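Local structure of acetyltransferase, GNAT family (Streptococcus pneumoniae, 2I79) at residues Tyr3-Arg8 against Ala64-Lys69; Ala20-Val25 against Asp89-Ile94; Ser56-Thr61 against Ile76-Arg81; Leu126-Arg131 against Tyr165-Leu170. The protein binds acetyl coenzyme A and probably transfers its acetyl group to an amino group of an acceptor, as GNAT-family N-acetyltransferases do. All coordinates share one frame; numbering follows the deposited sequence.

Contact 1 (Tyr3-Arg8 against Ala64-Lys69)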
# COMPACT_ATOMS: atom_id res chain seq x y z
N TYR A 3 -13.33 35.68 0.18
CA TYR A 3 -13.02 34.48 0.99
C TYR A 3 -11.78 34.65 1.84
O TYR A 3 -10.94 35.50 1.60
CB TYR A 3 -12.81 33.24 0.12
CG TYR A 3 -11.61 33.34 -0.79
CD1 TYR A 3 -10.36 32.88 -0.39
CD2 TYR A 3 -11.72 33.96 -2.04
CE1 TYR A 3 -9.26 33.00 -1.23
CE2 TYR A 3 -10.63 34.08 -2.87
CZ TYR A 3 -9.40 33.59 -2.47
OH TYR A 3 -8.33 33.72 -3.32
N GLU A 4 -11.66 33.74 2.78
CA GLU A 4 -10.51 33.65 3.62
C GLU A 4 -9.90 32.26 3.44
O GLU A 4 -10.60 31.26 3.52
CB GLU A 4 -10.98 33.89 5.04
CG GLU A 4 -9.90 33.98 6.05
CD GLU A 4 -10.45 34.47 7.39
OE1 GLU A 4 -11.67 34.21 7.65
OE2 GLU A 4 -9.68 35.12 8.15
N LEU A 5 -8.59 32.20 3.19
CA LEU A 5 -7.87 30.93 2.96
C LEU A 5 -6.74 30.74 3.97
O LEU A 5 -5.94 31.64 4.15
CB LEU A 5 -7.28 30.88 1.55
CG LEU A 5 -6.51 29.60 1.14
CD1 LEU A 5 -7.39 28.34 1.25
CD2 LEU A 5 -5.93 29.68 -0.27
N LEU A 6 -6.67 29.58 4.60
CA LEU A 6 -5.44 29.17 5.31
C LEU A 6 -4.99 27.78 4.84
O LEU A 6 -5.80 26.85 4.78
CB LEU A 6 -5.64 29.19 6.86
CG LEU A 6 -4.51 28.59 7.73
CD1 LEU A 6 -3.20 29.40 7.67
CD2 LEU A 6 -4.97 28.48 9.16
N ILE A 7 -3.73 27.64 4.47
CA ILE A 7 -3.13 26.33 4.25
C ILE A 7 -2.01 26.15 5.27
O ILE A 7 -1.13 27.02 5.40
CB ILE A 7 -2.60 26.15 2.84
CG1 ILE A 7 -3.78 26.15 1.87
CG2 ILE A 7 -1.81 24.83 2.75
CD1 ILE A 7 -3.42 26.01 0.39
N ARG A 8 -2.08 25.05 6.01
CA ARG A 8 -1.05 24.70 7.00
C ARG A 8 -1.09 23.23 7.40
O ARG A 8 -2.11 22.54 7.21
CB ARG A 8 -1.20 25.53 8.29
CG ARG A 8 -2.50 25.31 9.04
CD ARG A 8 -2.40 25.73 10.51
NE ARG A 8 -3.69 25.71 11.19
CZ ARG A 8 -4.31 24.62 11.63
NH1 ARG A 8 -3.74 23.43 11.50
NH2 ARG A 8 -5.48 24.72 12.24
N ALA A 64 -6.45 22.73 4.12
CA ALA A 64 -6.89 24.03 3.61
C ALA A 64 -8.18 24.39 4.32
O ALA A 64 -9.14 23.64 4.27
CB ALA A 64 -7.12 23.97 2.10
N PHE A 65 -8.19 25.54 5.00
CA PHE A 65 -9.39 26.12 5.57
C PHE A 65 -9.87 27.24 4.63
O PHE A 65 -9.12 28.15 4.28
CB PHE A 65 -9.12 26.71 6.97
CG PHE A 65 -8.66 25.69 7.98
CD1 PHE A 65 -9.56 25.12 8.87
CD2 PHE A 65 -7.32 25.29 8.02
CE1 PHE A 65 -9.12 24.19 9.81
CE2 PHE A 65 -6.88 24.36 8.93
CZ PHE A 65 -7.77 23.80 9.83
N LEU A 66 -11.13 27.13 4.23
CA LEU A 66 -11.83 28.17 3.50
C LEU A 66 -12.89 28.72 4.43
O LEU A 66 -13.74 27.97 4.93
CB LEU A 66 -12.48 27.59 2.26
CG LEU A 66 -12.42 28.32 0.94
CD1 LEU A 66 -11.11 29.13 0.68
CD2 LEU A 66 -12.64 27.20 -0.10
N ASN A 67 -12.81 30.03 4.67
CA ASN A 67 -13.70 30.70 5.60
C ASN A 67 -13.79 30.00 6.97
O ASN A 67 -14.87 29.84 7.54
CB ASN A 67 -15.07 30.88 4.92
CG ASN A 67 -14.95 31.66 3.62
OD1 ASN A 67 -15.51 31.30 2.59
ND2 ASN A 67 -14.14 32.69 3.67
N GLY A 68 -12.63 29.60 7.49
CA GLY A 68 -12.55 28.96 8.81
C GLY A 68 -12.96 27.49 8.88
O GLY A 68 -12.94 26.92 9.96
N LYS A 69 -13.33 26.87 7.76
CA LYS A 69 -13.67 25.45 7.73
C LYS A 69 -12.77 24.68 6.78
O LYS A 69 -12.48 25.18 5.68
CB LYS A 69 -15.13 25.23 7.29
CG LYS A 69 -16.18 25.85 8.20
CD LYS A 69 -16.09 25.39 9.72
CE LYS A 69 -16.62 23.96 9.97
NZ LYS A 69 -16.39 23.55 11.39
O HOH W 1 -10.13 30.31 6.58

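Contact 2 (Ala20-Val25 against Asp89-Ile94). With ACO (acetyl coenzyme *a), chain G.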
# COMPACT_ATOMS: atom_id res chain seq x y z
N ALA A 20 -14.76 15.06 10.64
CA ALA A 20 -16.01 15.56 10.09
C ALA A 20 -15.92 15.78 8.57
O ALA A 20 -16.80 15.36 7.77
CB ALA A 20 -16.40 16.85 10.80
N PHE A 21 -14.83 16.44 8.15
CA PHE A 21 -14.58 16.69 6.74
C PHE A 21 -14.42 15.40 5.94
O PHE A 21 -14.93 15.26 4.82
CB PHE A 21 -13.33 17.57 6.58
CG PHE A 21 -12.92 17.75 5.15
CD1 PHE A 21 -13.69 18.56 4.30
CD2 PHE A 21 -11.83 17.09 4.64
CE1 PHE A 21 -13.33 18.70 2.99
CE2 PHE A 21 -11.49 17.23 3.31
CZ PHE A 21 -12.24 18.04 2.50
N LEU A 22 -13.71 14.42 6.51
CA LEU A 22 -13.46 13.20 5.75
C LEU A 22 -14.74 12.39 5.61
O LEU A 22 -14.98 11.79 4.61
CB LEU A 22 -12.32 12.39 6.36
CG LEU A 22 -10.93 13.00 6.14
CD1 LEU A 22 -9.93 12.49 7.17
CD2 LEU A 22 -10.43 12.73 4.69
N ASN A 23 -15.59 12.43 6.63
CA ASN A 23 -16.91 11.81 6.55
C ASN A 23 -17.79 12.51 5.50
O ASN A 23 -18.52 11.84 4.74
CB ASN A 23 -17.60 11.83 7.91
CG ASN A 23 -17.13 10.73 8.83
OD1 ASN A 23 -17.08 10.88 10.08
ND2 ASN A 23 -16.79 9.61 8.24
N ARG A 24 -17.67 13.82 5.43
CA ARG A 24 -18.41 14.57 4.40
C ARG A 24 -18.01 14.14 3.00
O ARG A 24 -18.84 13.74 2.23
CB ARG A 24 -18.26 16.09 4.57
CG ARG A 24 -18.88 16.89 3.41
CD ARG A 24 -18.99 18.38 3.71
NE ARG A 24 -17.73 19.15 3.53
CZ ARG A 24 -17.44 20.02 2.54
NH1 ARG A 24 -18.28 20.34 1.55
NH2 ARG A 24 -16.27 20.63 2.57
N VAL A 25 -16.72 14.19 2.68
CA VAL A 25 -16.26 13.90 1.32
C VAL A 25 -16.42 12.42 0.95
O VAL A 25 -16.59 12.07 -0.20
CB VAL A 25 -14.81 14.39 1.07
CG1 VAL A 25 -14.74 15.89 1.24
CG2 VAL A 25 -13.81 13.69 2.01
N ASP A 89 3.21 8.02 -0.49
CA ASP A 89 1.92 7.73 -1.12
C ASP A 89 1.04 8.93 -0.89
O ASP A 89 0.81 9.33 0.27
CB ASP A 89 1.31 6.49 -0.47
CG ASP A 89 2.16 5.24 -0.71
OD1 ASP A 89 2.29 4.87 -1.89
OD2 ASP A 89 2.72 4.66 0.26
N LEU A 90 0.56 9.51 -1.99
CA LEU A 90 -0.19 10.75 -1.95
C LEU A 90 -1.71 10.48 -1.96
O LEU A 90 -2.20 9.56 -2.64
CB LEU A 90 0.26 11.67 -3.12
CG LEU A 90 0.08 13.20 -3.16
CD1 LEU A 90 0.80 13.97 -2.09
CD2 LEU A 90 0.58 13.71 -4.51
N PHE A 91 -2.45 11.28 -1.18
CA PHE A 91 -3.92 11.31 -1.16
C PHE A 91 -4.38 12.77 -1.06
O PHE A 91 -3.93 13.48 -0.15
CB PHE A 91 -4.44 10.53 0.05
CG PHE A 91 -5.93 10.58 0.21
CD1 PHE A 91 -6.76 9.85 -0.63
CD2 PHE A 91 -6.50 11.37 1.19
CE1 PHE A 91 -8.15 9.89 -0.47
CE2 PHE A 91 -7.89 11.42 1.35
CZ PHE A 91 -8.71 10.68 0.52
N ILE A 92 -5.27 13.21 -1.96
CA ILE A 92 -5.90 14.55 -1.90
C ILE A 92 -7.42 14.45 -2.07
O ILE A 92 -7.92 13.73 -2.93
CB ILE A 92 -5.35 15.52 -2.99
CG1 ILE A 92 -3.82 15.57 -2.96
CG2 ILE A 92 -5.92 16.98 -2.84
CD1 ILE A 92 -3.20 16.52 -4.01
N VAL A 93 -8.17 15.20 -1.27
CA VAL A 93 -9.59 15.32 -1.51
C VAL A 93 -10.04 16.72 -1.14
O VAL A 93 -9.56 17.29 -0.16
CB VAL A 93 -10.41 14.24 -0.76
CG1 VAL A 93 -10.12 14.28 0.74
CG2 VAL A 93 -11.89 14.42 -1.04
N ILE A 94 -10.92 17.28 -2.00
CA ILE A 94 -11.50 18.62 -1.85
C ILE A 94 -13.01 18.44 -1.75
O ILE A 94 -13.58 17.54 -2.40
CB ILE A 94 -11.13 19.55 -3.04
CG1 ILE A 94 -9.60 19.69 -3.18
CG2 ILE A 94 -11.74 20.95 -2.88
CD1 ILE A 94 -8.90 20.40 -2.01
N1A ACO G . -11.76 16.14 -17.04
C2A ACO G . -10.58 16.79 -17.14
N3A ACO G . -10.27 17.85 -16.37
C4A ACO G . -11.14 18.31 -15.44
C5A ACO G . -12.43 17.65 -15.27
C6A ACO G . -12.70 16.50 -16.14
N6A ACO G . -13.87 15.84 -16.04
N7A ACO G . -13.08 18.31 -14.30
C8A ACO G . -12.25 19.31 -13.89
N9A ACO G . -11.09 19.31 -14.58
C1B ACO G . -9.88 20.18 -14.49
C2B ACO G . -10.05 21.67 -14.27
O2B ACO G . -10.24 22.38 -15.50
C3B ACO G . -8.71 22.01 -13.66
O3B ACO G . -7.65 22.02 -14.59
P3B ACO G . -6.92 23.35 -15.11
O7A ACO G . -8.07 23.81 -16.00
O8A ACO G . -5.67 22.92 -15.82
O9A ACO G . -6.62 24.19 -13.89
C4B ACO G . -8.42 20.79 -12.80
O4B ACO G . -9.07 19.69 -13.43
C5B ACO G . -8.91 21.01 -11.37
O5B ACO G . -7.84 21.69 -10.70
P1A ACO G . -8.14 22.34 -9.26
O1A ACO G . -9.40 23.16 -9.31
O2A ACO G . -6.82 22.93 -8.80
O3A ACO G . -8.55 21.00 -8.44
P2A ACO G . -9.84 20.75 -7.47
O4A ACO G . -11.18 20.56 -8.20
O5A ACO G . -9.71 21.79 -6.38
O6A ACO G . -9.35 19.29 -6.92
CBP ACO G . -9.79 16.89 -7.04
CCP ACO G . -9.37 18.15 -7.77
CDP ACO G . -9.66 15.71 -8.01
CEP ACO G . -8.88 16.73 -5.81
CAP ACO G . -11.25 17.02 -6.59
OAP ACO G . -12.15 17.06 -7.72
C9P ACO G . -11.64 15.90 -5.64
O9P ACO G . -11.39 15.99 -4.46
N8P ACO G . -12.28 14.85 -6.16
C7P ACO G . -12.77 13.70 -5.39
C6P ACO G . -11.68 12.91 -4.68
C5P ACO G . -10.61 12.47 -5.64
O5P ACO G . -10.93 11.88 -6.65
N4P ACO G . -9.35 12.77 -5.33
C3P ACO G . -8.21 12.41 -6.15
C2P ACO G . -7.88 10.92 -6.10
S1P ACO G . -7.38 10.48 -4.46
C ACO G . -5.76 10.48 -4.29
O ACO G . -5.29 11.58 -4.41
CH3 ACO G . -5.04 9.17 -4.03

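Contact 3 (Ser56-Thr61 against Ile76-Arg81)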
# COMPACT_ATOMS: atom_id res chain seq x y z
N SER A 56 6.74 12.65 12.22
CA SER A 56 7.43 11.79 11.25
C SER A 56 8.08 12.70 10.22
O SER A 56 7.48 13.70 9.79
CB SER A 56 6.40 10.87 10.57
OG SER A 56 6.93 10.19 9.45
N ASP A 57 9.29 12.37 9.79
CA ASP A 57 10.00 13.27 8.89
C ASP A 57 9.74 12.99 7.40
O ASP A 57 10.18 13.75 6.56
CB ASP A 57 11.50 13.31 9.21
CG ASP A 57 12.11 11.93 9.40
OD1 ASP A 57 11.62 10.95 8.78
OD2 ASP A 57 13.09 11.83 10.20
N ASN A 58 9.07 11.89 7.08
CA ASN A 58 8.77 11.56 5.68
C ASN A 58 7.26 11.45 5.42
O ASN A 58 6.83 10.97 4.37
CB ASN A 58 9.56 10.30 5.24
CG ASN A 58 9.03 8.98 5.83
OD1 ASN A 58 8.29 8.95 6.81
ND2 ASN A 58 9.44 7.89 5.24
N GLN A 59 6.46 11.92 6.37
CA GLN A 59 5.04 11.97 6.20
C GLN A 59 4.51 13.36 6.55
O GLN A 59 5.17 14.12 7.27
CB GLN A 59 4.39 10.90 7.06
CG GLN A 59 4.83 9.47 6.75
CD GLN A 59 4.16 8.46 7.65
OE1 GLN A 59 4.54 8.30 8.82
NE2 GLN A 59 3.17 7.77 7.13
N ILE A 60 3.32 13.69 6.03
CA ILE A 60 2.66 14.96 6.34
C ILE A 60 1.18 14.97 5.98
O ILE A 60 0.76 14.34 5.01
CB ILE A 60 3.36 16.15 5.63
CG1 ILE A 60 2.93 17.48 6.26
CG2 ILE A 60 3.07 16.15 4.16
CD1 ILE A 60 3.99 18.59 6.15
N THR A 61 0.40 15.72 6.76
CA THR A 61 -0.97 16.05 6.44
C THR A 61 -1.13 17.57 6.45
O THR A 61 -0.87 18.21 7.46
CB THR A 61 -1.97 15.45 7.43
OG1 THR A 61 -1.85 14.05 7.43
CG2 THR A 61 -3.44 15.83 7.08
N ILE A 76 0.53 12.86 2.73
CA ILE A 76 1.61 11.97 2.33
C ILE A 76 1.87 10.95 3.43
O ILE A 76 2.07 11.29 4.59
CB ILE A 76 2.90 12.68 2.01
CG1 ILE A 76 2.68 13.69 0.88
CG2 ILE A 76 3.96 11.65 1.64
CD1 ILE A 76 3.88 14.58 0.64
N THR A 77 1.82 9.69 3.02
CA THR A 77 2.02 8.53 3.87
C THR A 77 3.26 7.79 3.37
O THR A 77 3.61 7.89 2.21
CB THR A 77 0.77 7.66 3.78
OG1 THR A 77 -0.01 7.88 4.94
CG2 THR A 77 1.11 6.21 3.62
N ALA A 78 3.92 7.04 4.25
CA ALA A 78 5.17 6.37 3.90
C ALA A 78 5.56 5.31 4.91
O ALA A 78 5.38 5.49 6.11
CB ALA A 78 6.29 7.40 3.77
N ASP A 79 6.14 4.22 4.41
CA ASP A 79 6.77 3.21 5.25
C ASP A 79 8.13 3.66 5.74
O ASP A 79 8.70 4.58 5.19
CB ASP A 79 6.92 1.92 4.45
CG ASP A 79 5.58 1.24 4.23
OD1 ASP A 79 4.56 1.69 4.81
OD2 ASP A 79 5.55 0.25 3.48
N GLN A 80 8.63 2.99 6.78
CA GLN A 80 9.84 3.44 7.47
C GLN A 80 11.09 2.61 7.18
O GLN A 80 12.19 3.07 7.46
CB GLN A 80 9.61 3.52 8.99
CG GLN A 80 8.58 4.57 9.46
CD GLN A 80 8.81 5.93 8.83
OE1 GLN A 80 7.91 6.48 8.17
NE2 GLN A 80 10.03 6.44 8.94
N ARG A 81 10.94 1.42 6.61
CA ARG A 81 12.11 0.61 6.16
C ARG A 81 12.89 1.29 5.04
O ARG A 81 12.30 1.88 4.12
CB ARG A 81 11.67 -0.76 5.68
CG ARG A 81 11.35 -1.71 6.85
CD ARG A 81 10.95 -3.07 6.36
NE ARG A 81 11.03 -4.10 7.41
CZ ARG A 81 10.00 -4.50 8.17
NH1 ARG A 81 8.79 -3.97 8.03
NH2 ARG A 81 10.19 -5.45 9.07

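Contact 4 (Leu126-Arg131 against Tyr165-Leu170). With ACO (acetyl coenzyme *a), chain G.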
# COMPACT_ATOMS: atom_id res chain seq x y z
N LEU A 126 0.63 7.46 -6.44
CA LEU A 126 -0.73 7.10 -6.11
C LEU A 126 -1.28 6.24 -7.21
O LEU A 126 -0.61 6.02 -8.21
CB LEU A 126 -1.62 8.33 -5.98
CG LEU A 126 -1.86 9.21 -7.22
CD1 LEU A 126 -3.08 10.00 -6.86
CD2 LEU A 126 -0.73 10.15 -7.58
N THR A 127 -2.47 5.72 -6.98
CA THR A 127 -3.28 5.08 -7.99
C THR A 127 -4.55 5.92 -8.06
O THR A 127 -5.01 6.44 -7.03
CB THR A 127 -3.64 3.63 -7.64
OG1 THR A 127 -4.44 3.66 -6.47
CG2 THR A 127 -2.42 2.80 -7.34
N VAL A 128 -5.11 6.02 -9.26
CA VAL A 128 -6.28 6.86 -9.56
C VAL A 128 -7.19 6.08 -10.51
O VAL A 128 -6.71 5.52 -11.50
CB VAL A 128 -5.86 8.22 -10.29
CG1 VAL A 128 -7.08 9.12 -10.56
CG2 VAL A 128 -4.83 8.99 -9.44
N GLN A 129 -8.50 6.06 -10.25
CA GLN A 129 -9.43 5.37 -11.16
C GLN A 129 -9.31 5.98 -12.57
O GLN A 129 -9.22 7.20 -12.72
CB GLN A 129 -10.86 5.44 -10.65
CG GLN A 129 -11.14 4.74 -9.31
CD GLN A 129 -12.53 5.09 -8.75
OE1 GLN A 129 -13.30 5.83 -9.37
NE2 GLN A 129 -12.84 4.56 -7.56
N THR A 130 -9.24 5.16 -13.59
CA THR A 130 -8.96 5.71 -14.94
C THR A 130 -10.07 6.70 -15.37
O THR A 130 -9.80 7.72 -15.98
CB THR A 130 -8.73 4.63 -15.98
OG1 THR A 130 -9.90 3.81 -16.07
CG2 THR A 130 -7.53 3.78 -15.61
N ARG A 131 -11.30 6.42 -14.95
CA ARG A 131 -12.42 7.32 -15.21
C ARG A 131 -12.38 8.64 -14.45
O ARG A 131 -13.15 9.54 -14.76
CB ARG A 131 -13.73 6.60 -14.84
CG ARG A 131 -13.91 6.43 -13.35
CD ARG A 131 -15.22 5.81 -12.98
NE ARG A 131 -15.28 5.74 -11.54
CZ ARG A 131 -16.38 5.88 -10.79
NH1 ARG A 131 -17.57 6.11 -11.32
NH2 ARG A 131 -16.27 5.79 -9.48
N TYR A 165 -5.11 3.81 -12.80
CA TYR A 165 -3.77 4.14 -13.23
C TYR A 165 -2.87 4.15 -12.01
O TYR A 165 -3.25 4.60 -10.94
CB TYR A 165 -3.72 5.53 -13.89
CG TYR A 165 -4.30 5.58 -15.32
CD1 TYR A 165 -3.86 4.68 -16.31
CD2 TYR A 165 -5.24 6.55 -15.67
CE1 TYR A 165 -4.38 4.73 -17.61
CE2 TYR A 165 -5.76 6.63 -16.96
CZ TYR A 165 -5.32 5.70 -17.94
OH TYR A 165 -5.82 5.75 -19.23
N LEU A 166 -1.67 3.64 -12.19
CA LEU A 166 -0.52 3.92 -11.33
C LEU A 166 0.16 5.20 -11.80
O LEU A 166 0.53 5.30 -12.99
CB LEU A 166 0.49 2.78 -11.51
CG LEU A 166 0.05 1.35 -11.23
CD1 LEU A 166 1.10 0.38 -11.85
CD2 LEU A 166 -0.10 1.19 -9.73
N MET A 167 0.30 6.18 -10.91
CA MET A 167 0.90 7.47 -11.29
C MET A 167 2.06 7.81 -10.34
O MET A 167 2.01 7.53 -9.12
CB MET A 167 -0.14 8.58 -11.23
CG MET A 167 -1.39 8.39 -12.12
SD MET A 167 -2.34 9.91 -12.40
CE MET A 167 -1.12 10.83 -13.32
N GLY A 168 3.11 8.41 -10.89
CA GLY A 168 4.32 8.69 -10.10
C GLY A 168 5.09 9.93 -10.49
O GLY A 168 4.96 10.39 -11.61
N LYS A 169 5.87 10.47 -9.55
CA LYS A 169 6.73 11.63 -9.76
C LYS A 169 8.03 11.50 -8.96
O LYS A 169 8.00 11.18 -7.75
CB LYS A 169 6.00 12.89 -9.33
CG LYS A 169 6.77 14.19 -9.62
CD LYS A 169 6.18 15.36 -8.87
CE LYS A 169 6.97 16.63 -9.11
NZ LYS A 169 6.71 17.20 -10.46
N LEU A 170 9.16 11.71 -9.63
CA LEU A 170 10.45 11.73 -8.93
C LEU A 170 10.72 13.12 -8.40
O LEU A 170 10.42 14.09 -9.08
CB LEU A 170 11.59 11.29 -9.84
CG LEU A 170 11.43 9.93 -10.51
CD1 LEU A 170 12.65 9.60 -11.39
CD2 LEU A 170 11.17 8.85 -9.48
N1A ACO G . -11.76 16.14 -17.04
C2A ACO G . -10.58 16.79 -17.14
N3A ACO G . -10.27 17.85 -16.37
C4A ACO G . -11.14 18.31 -15.44
C5A ACO G . -12.43 17.65 -15.27
C6A ACO G . -12.70 16.50 -16.14
N6A ACO G . -13.87 15.84 -16.04
N7A ACO G . -13.08 18.31 -14.30
C8A ACO G . -12.25 19.31 -13.89
N9A ACO G . -11.09 19.31 -14.58
C1B ACO G . -9.88 20.18 -14.49
C2B ACO G . -10.05 21.67 -14.27
O2B ACO G . -10.24 22.38 -15.50
C3B ACO G . -8.71 22.01 -13.66
O3B ACO G . -7.65 22.02 -14.59
P3B ACO G . -6.92 23.35 -15.11
O7A ACO G . -8.07 23.81 -16.00
O8A ACO G . -5.67 22.92 -15.82
O9A ACO G . -6.62 24.19 -13.89
C4B ACO G . -8.42 20.79 -12.80
O4B ACO G . -9.07 19.69 -13.43
C5B ACO G . -8.91 21.01 -11.37
O5B ACO G . -7.84 21.69 -10.70
P1A ACO G . -8.14 22.34 -9.26
O1A ACO G . -9.40 23.16 -9.31
O2A ACO G . -6.82 22.93 -8.80
O3A ACO G . -8.55 21.00 -8.44
P2A ACO G . -9.84 20.75 -7.47
O4A ACO G . -11.18 20.56 -8.20
O5A ACO G . -9.71 21.79 -6.38
O6A ACO G . -9.35 19.29 -6.92
CBP ACO G . -9.79 16.89 -7.04
CCP ACO G . -9.37 18.15 -7.77
CDP ACO G . -9.66 15.71 -8.01
CEP ACO G . -8.88 16.73 -5.81
CAP ACO G . -11.25 17.02 -6.59
OAP ACO G . -12.15 17.06 -7.72
C9P ACO G . -11.64 15.90 -5.64
O9P ACO G . -11.39 15.99 -4.46
N8P ACO G . -12.28 14.85 -6.16
C7P ACO G . -12.77 13.70 -5.39
C6P ACO G . -11.68 12.91 -4.68
C5P ACO G . -10.61 12.47 -5.64
O5P ACO G . -10.93 11.88 -6.65
N4P ACO G . -9.35 12.77 -5.33
C3P ACO G . -8.21 12.41 -6.15
C2P ACO G . -7.88 10.92 -6.10
S1P ACO G . -7.38 10.48 -4.46
C ACO G . -5.76 10.48 -4.29
O ACO G . -5.29 11.58 -4.41
CH3 ACO G . -5.04 9.17 -4.03

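Contact 1 (Tyr3-Arg8 against Ala64-Lys69)
E4 O is the best-held polar atom here, with one firm hydrogen bond, one weak bond from a water, and a CA-H...O contact from L66 CA. The firm bond comes from N67 N at 2.8 Å, in the carbonyl plane with an N-H...O angle of 166°; the type I' turn from L66 to K69 brings N67 N round to this end, and G68 N donates to the same water. The next rung is the hydrogen-bonded pair L6/F65, where L6 N lies 2.9 Å from F65 O and F65 N 2.7 Å from L6 O, so the chains run as an antiparallel ladder (strand axes at 167°). L6 and F65 lie side by side on one face, CD2 of L6 being 4.1 Å from CD2 of F65. Beyond them R8, extended from CG to NE, brings its guanidinium obliquely to the ring, the planes 42° apart and R8 NH2 3.4 Å from F65 CZ, while R8 NH1 forms a salt bridge with D14. On the other face L5 CD1 rests 3.8 Å from L66 CD1, and I7 CG1 meets A64 CB. Helix 103-117 packs on this second face; strand 5-9 is an outermost strand of the sheet within the chain, and strand 60-66 separates it from strand 69-77.

Contact 2 (Ala20-Val25 against Asp89-Ile94)
Of residues 20-25, V25 is the one whose CB points at strand 87-94, and each of its side-chain carbons finds V93. CB itself lies 3.6 Å from V93 CG2. CG1, anti to the carbonyl carbon, touches that same methyl and comes within 4.2 Å of I94 O, whereas CG2, in the crowded position between N and C, is 3.7 Å from V93 CG2 and also reaches V93 CG1. The two valines therefore meet tip to tip. One turn earlier in the helix F21, with CG anti to its backbone N, swings its ring forward until CE2 is 4.1 Å from V93 CG1, and the ring edge faces V93 O. L22 CD2 takes a looser place, 4.4 Å from F91 CE2 and at the edge of that ring. Helix and strand cross at 79°. Strand alternation turns the CB atoms of F91 and V93 to the helix and that of I94 away; the side-chain packing is apolar. The strand's backbone serves the cofactor: I92 N donates to the acetyl O of ACO at 2.9 Å, I92 O accepts from ACO N4P, and I94 N donates to ACO O9P at 2.8 Å. The bond from I92 N would be expected to polarise the thioester carbonyl. A pantetheine arm pairing with this strand like an added strand is characteristic of the GNAT fold.

Contact 3 (Ser56-Thr61 against Ile76-Arg81)
Two backbone bonds close the antiparallel hydrogen-bonded pair I60/I76. I76 N donates to I60 O at 2.7 Å, arriving nearly along the C=O axis, and I60 N donates to I76 O at 3.1 Å, in plane and on a lone pair (C=O...N angle 137°). I76 O has a second donor in Q53 NE2 of helix 43-55, so this carbonyl is bonded from two directions. Farther out, N58 ND2 makes a weak bond to D79 O at 3.4 Å; its stronger partner is R85 O. The segments are the open end of the beta hairpin formed by strands 60-66 and 69-77, and the widening is measurable: CA atoms are 5.1 Å apart at I60 and I76 but 6.6 Å apart at N58 and A78. Side chains of N58 and Q59 bridge the wider separation. N58, with CG in the crowded position between N and C (chi1 73°), lays its amide beside A78, ND2 being 3.5 Å from A78 CB. Q59 keeps an extended chain beyond CG that passes along the opposite backbone, its CG 3.9 Å from A78 CB. On the face turned to helix 103-117, I60 and I76 cross obliquely, CG2 of I60 meeting CD1 of I76 at 3.9 Å, and W114 of that helix packs against both. At the far end R81 NH2 donates to G38 O of the second subunit.

Contact 4 (Leu126-Arg131 against Tyr165-Leu170)
Two hydrogen-bonded antiparallel pairs, L126/M167 and V128/Y165, make the tight part of this contact. Each pair has both of its N-H...O bonds, all four in the carbonyl planes; the shortest is Y165 N to V128 O at 2.7 Å and the straightest M167 N to L126 O, at 172°. On the face these four residues share, L126 and M167 lie side by side, with CD2 of L126 4.0 Å from CB of M167. M167, with CG anti to the carbonyl carbon (chi1 -58°) and chi2 near anti, sets its SD 4.0 Å from V128 CG2. Past the last pair, T130 stands over the Y165 ring: its CG2, anti to the carbonyl carbon, is 3.5 Å from the ring centroid and 6° off the normal, a well-centred CH-pi contact. Helix 133-141 packs on this face, through Y139 on L126 and M167 and through A135 and V136 on V128. The other face is sparser. There the pair T127/L166, without backbone bonds of its own, has one methyl-methyl contact, T127 CG2 to L166 CD2 at 3.7 Å; T127 is open to solvent, while L166 packs against L166 of the second subunit. Beyond the strand end R131 holds Q129 side-on, NE at 2.9 Å and NH2 at 3.0 Å both reaching Q129 OE1; R131 NH2 also forms a salt bridge with D30, whose O accepts from Q129 NE2. L126 CD1 lies 3.5 Å from the acetyl CH3 of ACO, a hydrocarbon surface which implies that L126 shapes the pocket and probably takes no chemical part in transfer.

All four contacts lie on one mixed sheet, at different depths. Contact 2 is the buried core, its centre about 6 Å from the chain centre, and meets its helix by packing, without backbone bonds between the two segments; contacts 1, 3 and 4 pair strands through backbone bonds. Contact 1 is at the surface, on the opposite side of the chain's centre from contact 4. Contacts 1 and 3 share strand 60-66, one at its turn and the other at its start. Contact 3 joins contact 2 where D89 N meets T77 O at 2.7 Å, probably a hydrogen bond. Contacts 2 and 4 both touch acetyl coenzyme A, the first mainly through backbone hydrogen bonds, the second through a leucine methyl.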